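PDB 4M9O: beta-2-microglobulin from Danio rerio, which serves as the light subunit of class I major histocompatibility complexes, which present peptide antigens to the immune system. Local coordinates for residues 13-16 and 22-25; 57-60 and 64-67; 70-73 and 79-82; 81-86 and 90-95. One frame throughout, in Å; residues are numbered along the deposited sequence.

All four contacts belong to one immunoglobulin C1-set sandwich. Contacts 1 and 2 lie at the surface, their centres about 22 Å apart, and both belong to the sheet that holds 23-30 beside 63-72; contact 1 relies on a buried asparagine amide, contact 2 on an aromatic stack and a weak histidine-glutamate pair. Contact 3 is buried and spans the two sheets by ring packing, touching contact 1 where Asn-23 N meets Phe-72 O. Contact 4, partly buried, pairs 81-86 with 90-95 in the other sheet; hydroxyls meet Arg-85 and Lys-92 on one face, while Cys-82, Val-84 and Phe-93 look to the core. It shares Thr-81 and Cys-82 with contact 3.

Contact 1: residues 13-16 and 22-25; sequences SHFP and PNTL
The side-chain amide of Asn-23 lies against the backbone of Phe-15 and grips it at both ends. Its carbonyl oxygen OD1 accepts from Phe-15 N at 3.1 Å, with the donor in the carbonyl plane and on a lone pair. Its ND2 gives a straighter bond to Phe-15 O (2.9 Å, 170° at the hydrogen). That oxygen lies in the amide plane of Asn-23, whereas ND2 stands well above the carbonyl plane of Phe-15. With CG turned opposite the backbone N (chi1 -154°), Asn-23 reaches out from the start of strand 23-30, where its backbone pairs with Phe-72, to the loop that follows strand 8-13, a neighbour in one sheet of the immunoglobulin sandwich. The Phe-15 ring and the amide meet with planes 41° apart, and Phe-15 CB comes 3.5 Å from Asn-23 OD1. The main chains are joined by His-14 N, which bonds to Thr-24 O at 3.1 Å, and Ser-13 pairs with Leu-25 as a non-hydrogen-bonded antiparallel pair. From the end of strand 8-13, Ser-13 OG reaches forward to Phe-15 O at 2.6 Å, a short link suited to a small hydroxyl residue. Asparagine suits its place because one flat group both donates and accepts at peptide spacing. Shortening it to an alanine would remove OD1 and ND2, and Phe-15 N would probably lose its acceptor and Phe-15 O one of two donors, leaving the turn less firmly tied. OD1 takes Phe-15 N and Thr-24 N, so the amide, on a buried residue, is held by three bonds that would resist its flipping.

Contact 2: residues 57-60 and 64-67; sequences AFEK and FHLT
Ala-57 faces His-65 as an antiparallel hydrogen-bonded pair: Ala-57 N donates to His-65 O at 3.0 Å, and His-65 N returns a bond to Ala-57 O at 2.9 Å. The Ala-57 methyl CB lies over one face of the imidazole, 3.6 Å from its centroid, in a CH-pi contact. His-65 turns its ring there by setting CG between the backbone N and carbonyl carbon (chi1 66°), and a small methyl suits this place because it lets the ring come down close. Phe-58 points to the other face of the sheet and forms a non-hydrogen-bonded pair with Phe-64. Their rings make an offset stack, centroids 4.5 Å apart and planes at 21°, with Phe-58 CD1 over the face of Phe-64 and 3.5 Å from its CE1. Two flat rings suit neighbouring strands here, since they can overlap where the backbones come close. Glu-59, on the histidine side again, brings its carboxylate to the edge of the imidazole, where His-65 NE2 makes weak hydrogen bonds to both oxygens, Glu-59 OE1 and OE2, each at 3.3 Å. The carboxylate and ring planes are 66° apart, and a negative charge so near would probably favour a protonated histidine. The two strands form the hairpin of 52-59 and 63-72, the first being an outermost strand of its sheet. On its other side, 63-72 borders strand 23-30, where His-65 touches Ser-30, while Phe-64 packs on Leu-56 and on loop residues Phe-32, His-33 and Pro-35.

Contact 3: residues 70-73 and 79-82; sequences VAFT and EYTC
Phe-72 sends the edge of its ring toward the face of Tyr-80, and this meeting is the tight part of the contact. Atom CD1 of Phe-72 sits above the phenol ring, offset toward its rim, and comes 3.8 Å from Tyr-80 CZ. The ring centroids are 4.9 Å apart with planes at 54°, so the edge-to-face pair is inclined rather than perpendicular. Each aromatic points from its own sheet toward the other: Phe-72 ends strand 63-72 and Tyr-80 begins strand 80-86, and their CA atoms are 9.6 Å apart, a distance that two long aromatic side chains bridge. Around them, Leu-25 touches both rings and Trp-95 makes a second edge-to-face pair with Phe-72.

The looser side lies at the hydroxyl. Tyr-80 OH is 3.6 Å from Thr-73 O, and a water links the segments instead: it stands 2.7 Å from Tyr-80 OH and accepts a bond from Thr-73 N at 3.0 Å. Tyrosine therefore suits a place at the margin of the core, where its ring can pack while its hydroxyl turns to water and main chain, whereas Phe-72, with no polar atom in its side chain, suits the packing between Tyr-80, Leu-25 and Trp-95.

The chemistry is that of a sandwich interior: dispersion and ring electrostatics join the sheets, and the water meets two polar groups, Thr-73 N and Tyr-80 OH, at the rim of an apolar pair.

Contact 4: residues 81-86 and 90-95; sequences TCSVRH and TKKFSW
The hairpin of strands 80-86 and 89-94 closes one sheet of the immunoglobulin sandwich, 89-94 being an outermost strand, and its backbone holds Cys-82 opposite Phe-93 and Val-84 opposite Lys-91. In the first pair Cys-82 N reaches Phe-93 O at 2.9 Å and Phe-93 N reaches Cys-82 O at 2.8 Å; in the second, Val-84 N meets Lys-91 O at 2.9 Å, almost straight at 178°. Cys-82, Val-84 and Phe-93 turn to the core, where Cys-82 bonds to Cys-27 and Phe-93 packs on Val-9 and Val-11; Lys-91 shares their face but leads its end away. The other face is polar. Arg-85, its chain extended from CG to NE, crosses Thr-90 at about a right angle and gives NH1 to Thr-90 OG1 (2.9 Å, 164°), the oxygen lying in the guanidinium plane. The Thr-90 methyl CG2 lies 3.3 Å from Ser-83 OG, which accepts from Lys-92 NZ at 3.2 Å. A valine at Thr-90 would keep the bulk but lose the hydroxyl, and would probably leave Arg-85 NH1 without this acceptor and its guanidinium freer to turn. Hydroxyls thus receive the cationic ends of Arg-85 and Lys-92, while Cys-82, Val-84 and Phe-93 serve the core.

Contact 1: residues 13-16 and 22-25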
loop_
_atom_site.group_PDB
_atom_site.type_symbol
_atom_site.label_atom_id
_atom_site.label_comp_id
_atom_site.label_asym_id
_atom_site.label_seq_id
_atom_site.Cartn_x
_atom_site.Cartn_y
_atom_site.Cartn_z
ATOM N N SER A 13 -0.698 8.713 3.312
ATOM C CA SER A 13 -0.662 9.743 2.310
ATOM C C SER A 13 0.631 10.545 2.365
ATOM O O SER A 13 1.235 10.659 3.377
ATOM C CB SER A 13 -1.864 10.681 2.364
ATOM O OG SER A 13 -1.981 11.311 3.584
ATOM N N HIS A 14 1.020 11.084 1.230
ATOM C CA HIS A 14 2.176 11.910 1.085
ATOM C C HIS A 14 2.044 13.214 1.859
ATOM O O HIS A 14 2.933 13.626 2.518
ATOM C CB HIS A 14 2.475 12.176 -0.371
ATOM C CG HIS A 14 3.846 12.686 -0.614
ATOM N ND1 HIS A 14 4.941 12.203 0.048
ATOM C CD2 HIS A 14 4.297 13.673 -1.404
ATOM C CE1 HIS A 14 6.008 12.859 -0.340
ATOM N NE2 HIS A 14 5.644 13.750 -1.228
ATOM N N PHE A 15 0.865 13.790 1.798
ATOM C CA PHE A 15 0.521 15.009 2.448
ATOM C C PHE A 15 -0.598 14.781 3.409
ATOM O O PHE A 15 -1.283 13.836 3.324
ATOM C CB PHE A 15 0.059 16.000 1.428
ATOM C CG PHE A 15 1.117 16.495 0.593
ATOM C CD1 PHE A 15 2.173 17.080 1.139
ATOM C CD2 PHE A 15 1.081 16.339 -0.756
ATOM C CE1 PHE A 15 3.151 17.538 0.382
ATOM C CE2 PHE A 15 2.064 16.788 -1.511
ATOM C CZ PHE A 15 3.095 17.402 -0.948
ATOM N N PRO A 16 -0.772 15.681 4.329
ATOM C CA PRO A 16 -1.839 15.538 5.282
ATOM C C PRO A 16 -3.119 15.567 4.508
ATOM O O PRO A 16 -3.272 16.319 3.616
ATOM C CB PRO A 16 -1.693 16.771 6.123
ATOM C CG PRO A 16 -0.413 17.186 5.940
ATOM C CD PRO A 16 0.194 16.663 4.770
ATOM N N PRO A 22 -6.256 17.093 -3.843
ATOM C CA PRO A 22 -5.434 16.074 -4.478
ATOM C C PRO A 22 -4.200 15.760 -3.700
ATOM O O PRO A 22 -3.546 16.652 -3.237
ATOM C CB PRO A 22 -5.011 16.739 -5.767
ATOM C CG PRO A 22 -5.936 17.738 -5.976
ATOM C CD PRO A 22 -6.345 18.273 -4.688
ATOM N N ASN A 23 -3.913 14.474 -3.593
ATOM C CA ASN A 23 -2.881 13.902 -2.776
ATOM C C ASN A 23 -2.367 12.619 -3.407
ATOM O O ASN A 23 -2.784 12.255 -4.439
ATOM C CB ASN A 23 -3.439 13.613 -1.392
ATOM C CG ASN A 23 -2.392 13.620 -0.284
ATOM O OD1 ASN A 23 -1.262 13.305 -0.464
ATOM N ND2 ASN A 23 -2.827 13.944 0.868
ATOM N N THR A 24 -1.426 11.971 -2.766
ATOM C CA THR A 24 -0.925 10.688 -3.188
ATOM C C THR A 24 -1.142 9.676 -2.082
ATOM O O THR A 24 -0.806 9.920 -0.959
ATOM C CB THR A 24 0.545 10.723 -3.526
ATOM O OG1 THR A 24 0.795 11.735 -4.458
ATOM C CG2 THR A 24 0.967 9.458 -4.105
ATOM N N LEU A 25 -1.704 8.546 -2.449
ATOM C CA LEU A 25 -1.910 7.424 -1.571
ATOM C C LEU A 25 -0.773 6.415 -1.766
ATOM O O LEU A 25 -0.440 6.079 -2.857
ATOM C CB LEU A 25 -3.300 6.802 -1.737
ATOM C CG LEU A 25 -3.711 5.673 -0.779
ATOM C CD1 LEU A 25 -3.835 6.075 0.608
ATOM C CD2 LEU A 25 -4.920 4.880 -1.202
#

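Contact 2: residues 57-60 and 64-67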
loop_
_atom_site.group_PDB
_atom_site.type_symbol
_atom_site.label_atom_id
_atom_site.label_comp_id
_atom_site.label_asym_id
_atom_site.label_seq_id
_atom_site.Cartn_x
_atom_site.Cartn_y
_atom_site.Cartn_z
ATOM N N ALA A 57 12.994 -3.968 -4.409
ATOM C CA ALA A 57 14.298 -3.584 -3.951
ATOM C C ALA A 57 14.842 -4.532 -2.903
ATOM O O ALA A 57 14.129 -5.030 -2.121
ATOM C CB ALA A 57 14.271 -2.202 -3.416
ATOM N N PHE A 58 16.116 -4.786 -2.949
ATOM C CA PHE A 58 16.768 -5.700 -2.035
ATOM C C PHE A 58 17.991 -5.037 -1.409
ATOM O O PHE A 58 18.862 -4.618 -2.097
ATOM C CB PHE A 58 17.143 -6.954 -2.787
ATOM C CG PHE A 58 17.869 -7.981 -1.982
ATOM C CD1 PHE A 58 17.391 -8.418 -0.800
ATOM C CD2 PHE A 58 19.010 -8.537 -2.448
ATOM C CE1 PHE A 58 18.023 -9.355 -0.105
ATOM C CE2 PHE A 58 19.659 -9.508 -1.726
ATOM C CZ PHE A 58 19.157 -9.896 -0.568
ATOM N N GLU A 59 18.014 -4.957 -0.097
ATOM C CA GLU A 59 19.046 -4.266 0.628
ATOM C C GLU A 59 19.727 -5.022 1.789
ATOM O O GLU A 59 19.110 -5.710 2.534
ATOM C CB GLU A 59 18.500 -2.928 1.096
ATOM C CG GLU A 59 18.688 -1.843 0.067
ATOM C CD GLU A 59 17.631 -0.746 0.068
ATOM O OE1 GLU A 59 17.157 -0.344 1.143
ATOM O OE2 GLU A 59 17.314 -0.246 -1.024
ATOM N N LYS A 60 21.034 -4.855 1.883
ATOM C CA LYS A 60 21.875 -5.372 2.952
ATOM C C LYS A 60 21.880 -6.891 3.086
ATOM O O LYS A 60 21.984 -7.383 4.145
ATOM C CB LYS A 60 21.476 -4.774 4.286
ATOM C CG LYS A 60 21.362 -3.287 4.312
ATOM C CD LYS A 60 20.583 -2.785 5.520
ATOM C CE LYS A 60 19.168 -2.391 5.175
ATOM N NZ LYS A 60 18.330 -2.193 6.343
ATOM N N PHE A 64 13.877 -6.917 1.580
ATOM C CA PHE A 64 13.120 -6.674 0.395
ATOM C C PHE A 64 12.108 -5.558 0.678
ATOM O O PHE A 64 11.544 -5.521 1.713
ATOM C CB PHE A 64 12.413 -7.960 -0.035
ATOM C CG PHE A 64 13.333 -9.045 -0.564
ATOM C CD1 PHE A 64 13.849 -8.974 -1.807
ATOM C CD2 PHE A 64 13.612 -10.152 0.168
ATOM C CE1 PHE A 64 14.645 -9.942 -2.265
ATOM C CE2 PHE A 64 14.407 -11.106 -0.317
ATOM C CZ PHE A 64 14.920 -11.002 -1.511
ATOM N N HIS A 65 11.899 -4.668 -0.265
ATOM C CA HIS A 65 10.845 -3.699 -0.166
ATOM C C HIS A 65 10.210 -3.259 -1.479
ATOM O O HIS A 65 10.824 -3.248 -2.487
ATOM C CB HIS A 65 11.186 -2.505 0.727
ATOM C CG HIS A 65 12.278 -1.652 0.208
ATOM N ND1 HIS A 65 12.056 -0.599 -0.643
ATOM C CD2 HIS A 65 13.602 -1.697 0.410
ATOM C CE1 HIS A 65 13.199 -0.020 -0.929
ATOM N NE2 HIS A 65 14.153 -0.664 -0.296
ATOM N N LEU A 66 8.955 -2.917 -1.390
ATOM C CA LEU A 66 8.154 -2.543 -2.497
ATOM C C LEU A 66 7.197 -1.423 -2.120
ATOM O O LEU A 66 6.662 -1.431 -1.071
ATOM C CB LEU A 66 7.376 -3.771 -2.915
ATOM C CG LEU A 66 6.807 -3.933 -4.293
ATOM C CD1 LEU A 66 7.881 -3.959 -5.314
ATOM C CD2 LEU A 66 6.011 -5.208 -4.370
ATOM N N THR A 67 6.964 -0.510 -3.032
ATOM C CA THR A 67 6.030 0.573 -2.855
ATOM C C THR A 67 4.999 0.710 -3.977
ATOM O O THR A 67 5.333 0.741 -5.097
ATOM C CB THR A 67 6.781 1.893 -2.687
ATOM O OG1 THR A 67 7.588 1.822 -1.535
ATOM C CG2 THR A 67 5.862 3.047 -2.574
#

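Contact 3: residues 70-73 and 79-82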
loop_
_atom_site.group_PDB
_atom_site.type_symbol
_atom_site.label_atom_id
_atom_site.label_comp_id
_atom_site.label_asym_id
_atom_site.label_seq_id
_atom_site.Cartn_x
_atom_site.Cartn_y
_atom_site.Cartn_z
ATOM N N VAL A 70 -0.656 5.836 -5.776
ATOM C CA VAL A 70 -1.658 6.374 -6.668
ATOM C C VAL A 70 -2.112 7.799 -6.337
ATOM O O VAL A 70 -2.249 8.128 -5.225
ATOM C CB VAL A 70 -2.857 5.422 -6.754
ATOM C CG1 VAL A 70 -3.702 5.509 -5.588
ATOM C CG2 VAL A 70 -3.622 5.607 -8.008
ATOM N N ALA A 71 -2.377 8.612 -7.332
ATOM C CA ALA A 71 -2.997 9.894 -7.100
ATOM C C ALA A 71 -4.435 9.683 -6.640
ATOM O O ALA A 71 -5.106 8.843 -7.154
ATOM C CB ALA A 71 -2.970 10.709 -8.293
ATOM N N PHE A 72 -4.872 10.442 -5.652
ATOM C CA PHE A 72 -6.240 10.370 -5.147
ATOM C C PHE A 72 -6.747 11.670 -4.555
ATOM O O PHE A 72 -5.974 12.504 -4.275
ATOM C CB PHE A 72 -6.464 9.194 -4.188
ATOM C CG PHE A 72 -5.977 9.412 -2.766
ATOM C CD1 PHE A 72 -6.864 9.584 -1.770
ATOM C CD2 PHE A 72 -4.658 9.373 -2.438
ATOM C CE1 PHE A 72 -6.450 9.772 -0.489
ATOM C CE2 PHE A 72 -4.255 9.555 -1.155
ATOM C CZ PHE A 72 -5.151 9.741 -0.190
ATOM N N THR A 73 -8.046 11.803 -4.387
ATOM C CA THR A 73 -8.640 12.930 -3.720
ATOM C C THR A 73 -9.645 12.427 -2.688
ATOM O O THR A 73 -10.689 11.977 -3.020
ATOM C CB THR A 73 -9.326 13.852 -4.733
ATOM O OG1 THR A 73 -8.356 14.356 -5.616
ATOM C CG2 THR A 73 -10.004 15.003 -4.067
ATOM N N GLU A 79 -13.654 4.888 1.389
ATOM C CA GLU A 79 -12.739 4.015 2.068
ATOM C C GLU A 79 -11.578 3.609 1.138
ATOM O O GLU A 79 -11.801 3.174 0.064
ATOM C CB GLU A 79 -13.484 2.805 2.625
ATOM C CG GLU A 79 -12.605 1.695 3.075
ATOM C CD GLU A 79 -13.324 0.431 3.428
ATOM O OE1 GLU A 79 -13.805 0.323 4.542
ATOM O OE2 GLU A 79 -13.374 -0.493 2.621
ATOM N N TYR A 80 -10.349 3.796 1.587
ATOM C CA TYR A 80 -9.155 3.411 0.851
ATOM C C TYR A 80 -8.376 2.362 1.602
ATOM O O TYR A 80 -8.102 2.513 2.743
ATOM C CB TYR A 80 -8.269 4.596 0.541
ATOM C CG TYR A 80 -8.874 5.625 -0.342
ATOM C CD1 TYR A 80 -8.736 5.561 -1.680
ATOM C CD2 TYR A 80 -9.594 6.661 0.173
ATOM C CE1 TYR A 80 -9.303 6.480 -2.475
ATOM C CE2 TYR A 80 -10.165 7.558 -0.616
ATOM C CZ TYR A 80 -10.008 7.479 -1.932
ATOM O OH TYR A 80 -10.615 8.391 -2.699
ATOM N N THR A 81 -8.055 1.287 0.918
ATOM C CA THR A 81 -7.319 0.172 1.462
ATOM C C THR A 81 -6.215 -0.366 0.556
ATOM O O THR A 81 -6.268 -0.282 -0.650
ATOM C CB THR A 81 -8.222 -1.009 1.849
ATOM O OG1 THR A 81 -8.792 -1.519 0.687
ATOM C CG2 THR A 81 -9.296 -0.616 2.730
ATOM N N CYS A 82 -5.221 -0.938 1.192
ATOM C CA CYS A 82 -4.124 -1.594 0.519
ATOM C C CYS A 82 -4.258 -3.058 0.777
ATOM O O CYS A 82 -4.403 -3.455 1.867
ATOM C CB CYS A 82 -2.774 -1.102 1.017
ATOM S SG CYS A 82 -1.368 -1.883 0.370
HETATM O O HOH W 1 -9.850 9.472 -5.095
#

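Contact 4: residues 81-86 and 90-95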
loop_
_atom_site.group_PDB
_atom_site.type_symbol
_atom_site.label_atom_id
_atom_site.label_comp_id
_atom_site.label_asym_id
_atom_site.label_seq_id
_atom_site.Cartn_x
_atom_site.Cartn_y
_atom_site.Cartn_z
ATOM N N THR A 81 -8.055 1.287 0.918
ATOM C CA THR A 81 -7.319 0.172 1.462
ATOM C C THR A 81 -6.215 -0.366 0.556
ATOM O O THR A 81 -6.268 -0.282 -0.650
ATOM C CB THR A 81 -8.222 -1.009 1.849
ATOM O OG1 THR A 81 -8.792 -1.519 0.687
ATOM C CG2 THR A 81 -9.296 -0.616 2.730
ATOM N N CYS A 82 -5.221 -0.938 1.192
ATOM C CA CYS A 82 -4.124 -1.594 0.519
ATOM C C CYS A 82 -4.258 -3.058 0.777
ATOM O O CYS A 82 -4.403 -3.455 1.867
ATOM C CB CYS A 82 -2.774 -1.102 1.017
ATOM S SG CYS A 82 -1.368 -1.883 0.370
ATOM N N SER A 83 -4.221 -3.846 -0.262
ATOM C CA SER A 83 -4.366 -5.270 -0.150
ATOM C C SER A 83 -3.047 -5.966 -0.452
ATOM O O SER A 83 -2.511 -5.760 -1.472
ATOM C CB SER A 83 -5.440 -5.722 -1.095
ATOM O OG SER A 83 -5.805 -7.044 -0.954
ATOM N N VAL A 84 -2.551 -6.769 0.471
ATOM C CA VAL A 84 -1.282 -7.468 0.326
ATOM C C VAL A 84 -1.363 -9.003 0.409
ATOM O O VAL A 84 -1.788 -9.540 1.374
ATOM C CB VAL A 84 -0.264 -6.963 1.353
ATOM C CG1 VAL A 84 1.036 -7.594 1.187
ATOM C CG2 VAL A 84 -0.145 -5.496 1.340
ATOM N N ARG A 85 -0.919 -9.682 -0.626
ATOM C CA ARG A 85 -0.841 -11.114 -0.653
ATOM C C ARG A 85 0.602 -11.632 -0.595
ATOM O O ARG A 85 1.419 -11.289 -1.387
ATOM C CB ARG A 85 -1.582 -11.674 -1.859
ATOM C CG ARG A 85 -1.635 -13.179 -1.974
ATOM C CD ARG A 85 -2.861 -13.620 -2.696
ATOM N NE ARG A 85 -3.107 -15.051 -2.709
ATOM C CZ ARG A 85 -3.986 -15.697 -1.961
ATOM N NH1 ARG A 85 -4.707 -15.085 -1.059
ATOM N NH2 ARG A 85 -4.115 -16.992 -2.110
ATOM N N HIS A 86 0.844 -12.429 0.420
ATOM C CA HIS A 86 2.094 -13.102 0.673
ATOM C C HIS A 86 1.809 -14.500 1.189
ATOM O O HIS A 86 0.996 -14.658 2.029
ATOM C CB HIS A 86 2.825 -12.326 1.741
ATOM C CG HIS A 86 4.221 -12.771 1.987
ATOM N ND1 HIS A 86 4.643 -13.207 3.203
ATOM C CD2 HIS A 86 5.290 -12.837 1.178
ATOM C CE1 HIS A 86 5.910 -13.516 3.144
ATOM N NE2 HIS A 86 6.326 -13.307 1.922
ATOM N N THR A 90 -4.093 -13.079 1.935
ATOM C CA THR A 90 -4.361 -11.710 1.617
ATOM C C THR A 90 -4.808 -10.974 2.845
ATOM O O THR A 90 -5.719 -11.358 3.484
ATOM C CB THR A 90 -5.416 -11.594 0.503
ATOM O OG1 THR A 90 -4.933 -12.205 -0.670
ATOM C CG2 THR A 90 -5.741 -10.145 0.190
ATOM N N LYS A 91 -4.116 -9.911 3.152
ATOM C CA LYS A 91 -4.429 -9.015 4.245
ATOM C C LYS A 91 -4.731 -7.590 3.754
ATOM O O LYS A 91 -4.107 -7.119 2.881
ATOM C CB LYS A 91 -3.281 -8.956 5.212
ATOM C CG LYS A 91 -3.034 -10.179 5.971
ATOM C CD LYS A 91 -2.412 -9.788 7.250
ATOM C CE LYS A 91 -1.864 -10.938 7.989
ATOM N NZ LYS A 91 -0.680 -10.445 8.691
ATOM N N LYS A 92 -5.681 -6.931 4.375
ATOM C CA LYS A 92 -6.120 -5.614 3.991
ATOM C C LYS A 92 -5.760 -4.553 5.026
ATOM O O LYS A 92 -5.928 -4.757 6.192
ATOM C CB LYS A 92 -7.612 -5.622 3.740
ATOM C CG LYS A 92 -8.067 -6.655 2.805
ATOM C CD LYS A 92 -8.057 -6.133 1.442
ATOM C CE LYS A 92 -9.251 -6.563 0.653
ATOM N NZ LYS A 92 -8.925 -7.470 -0.457
ATOM N N PHE A 93 -5.221 -3.446 4.579
ATOM C CA PHE A 93 -4.795 -2.390 5.473
ATOM C C PHE A 93 -5.458 -1.075 5.096
ATOM O O PHE A 93 -5.301 -0.587 4.038
ATOM C CB PHE A 93 -3.273 -2.286 5.491
ATOM C CG PHE A 93 -2.591 -3.559 5.858
ATOM C CD1 PHE A 93 -2.129 -3.765 7.124
ATOM C CD2 PHE A 93 -2.460 -4.574 4.966
ATOM C CE1 PHE A 93 -1.529 -4.908 7.464
ATOM C CE2 PHE A 93 -1.854 -5.712 5.320
ATOM C CZ PHE A 93 -1.401 -5.877 6.580
ATOM N N SER A 94 -6.236 -0.544 6.005
ATOM C CA SER A 94 -6.979 0.683 5.782
ATOM C C SER A 94 -6.189 1.974 5.976
ATOM O O SER A 94 -5.414 2.056 6.835
ATOM C CB SER A 94 -8.218 0.709 6.664
ATOM O OG SER A 94 -9.122 -0.300 6.332
ATOM N N TRP A 95 -6.420 2.968 5.161
ATOM C CA TRP A 95 -5.880 4.285 5.392
ATOM C C TRP A 95 -6.812 4.951 6.398
ATOM O O TRP A 95 -7.959 5.098 6.153
ATOM C CB TRP A 95 -5.797 5.099 4.118
ATOM C CG TRP A 95 -5.283 6.492 4.304
ATOM C CD1 TRP A 95 -4.133 6.852 4.870
ATOM C CD2 TRP A 95 -5.916 7.690 3.907
ATOM N NE1 TRP A 95 -3.993 8.174 4.858
ATOM C CE2 TRP A 95 -5.083 8.730 4.275
ATOM C CE3 TRP A 95 -7.122 7.991 3.278
ATOM C CZ2 TRP A 95 -5.404 10.046 4.038
ATOM C CZ3 TRP A 95 -7.421 9.284 3.046
ATOM C CH2 TRP A 95 -6.566 10.298 3.421
#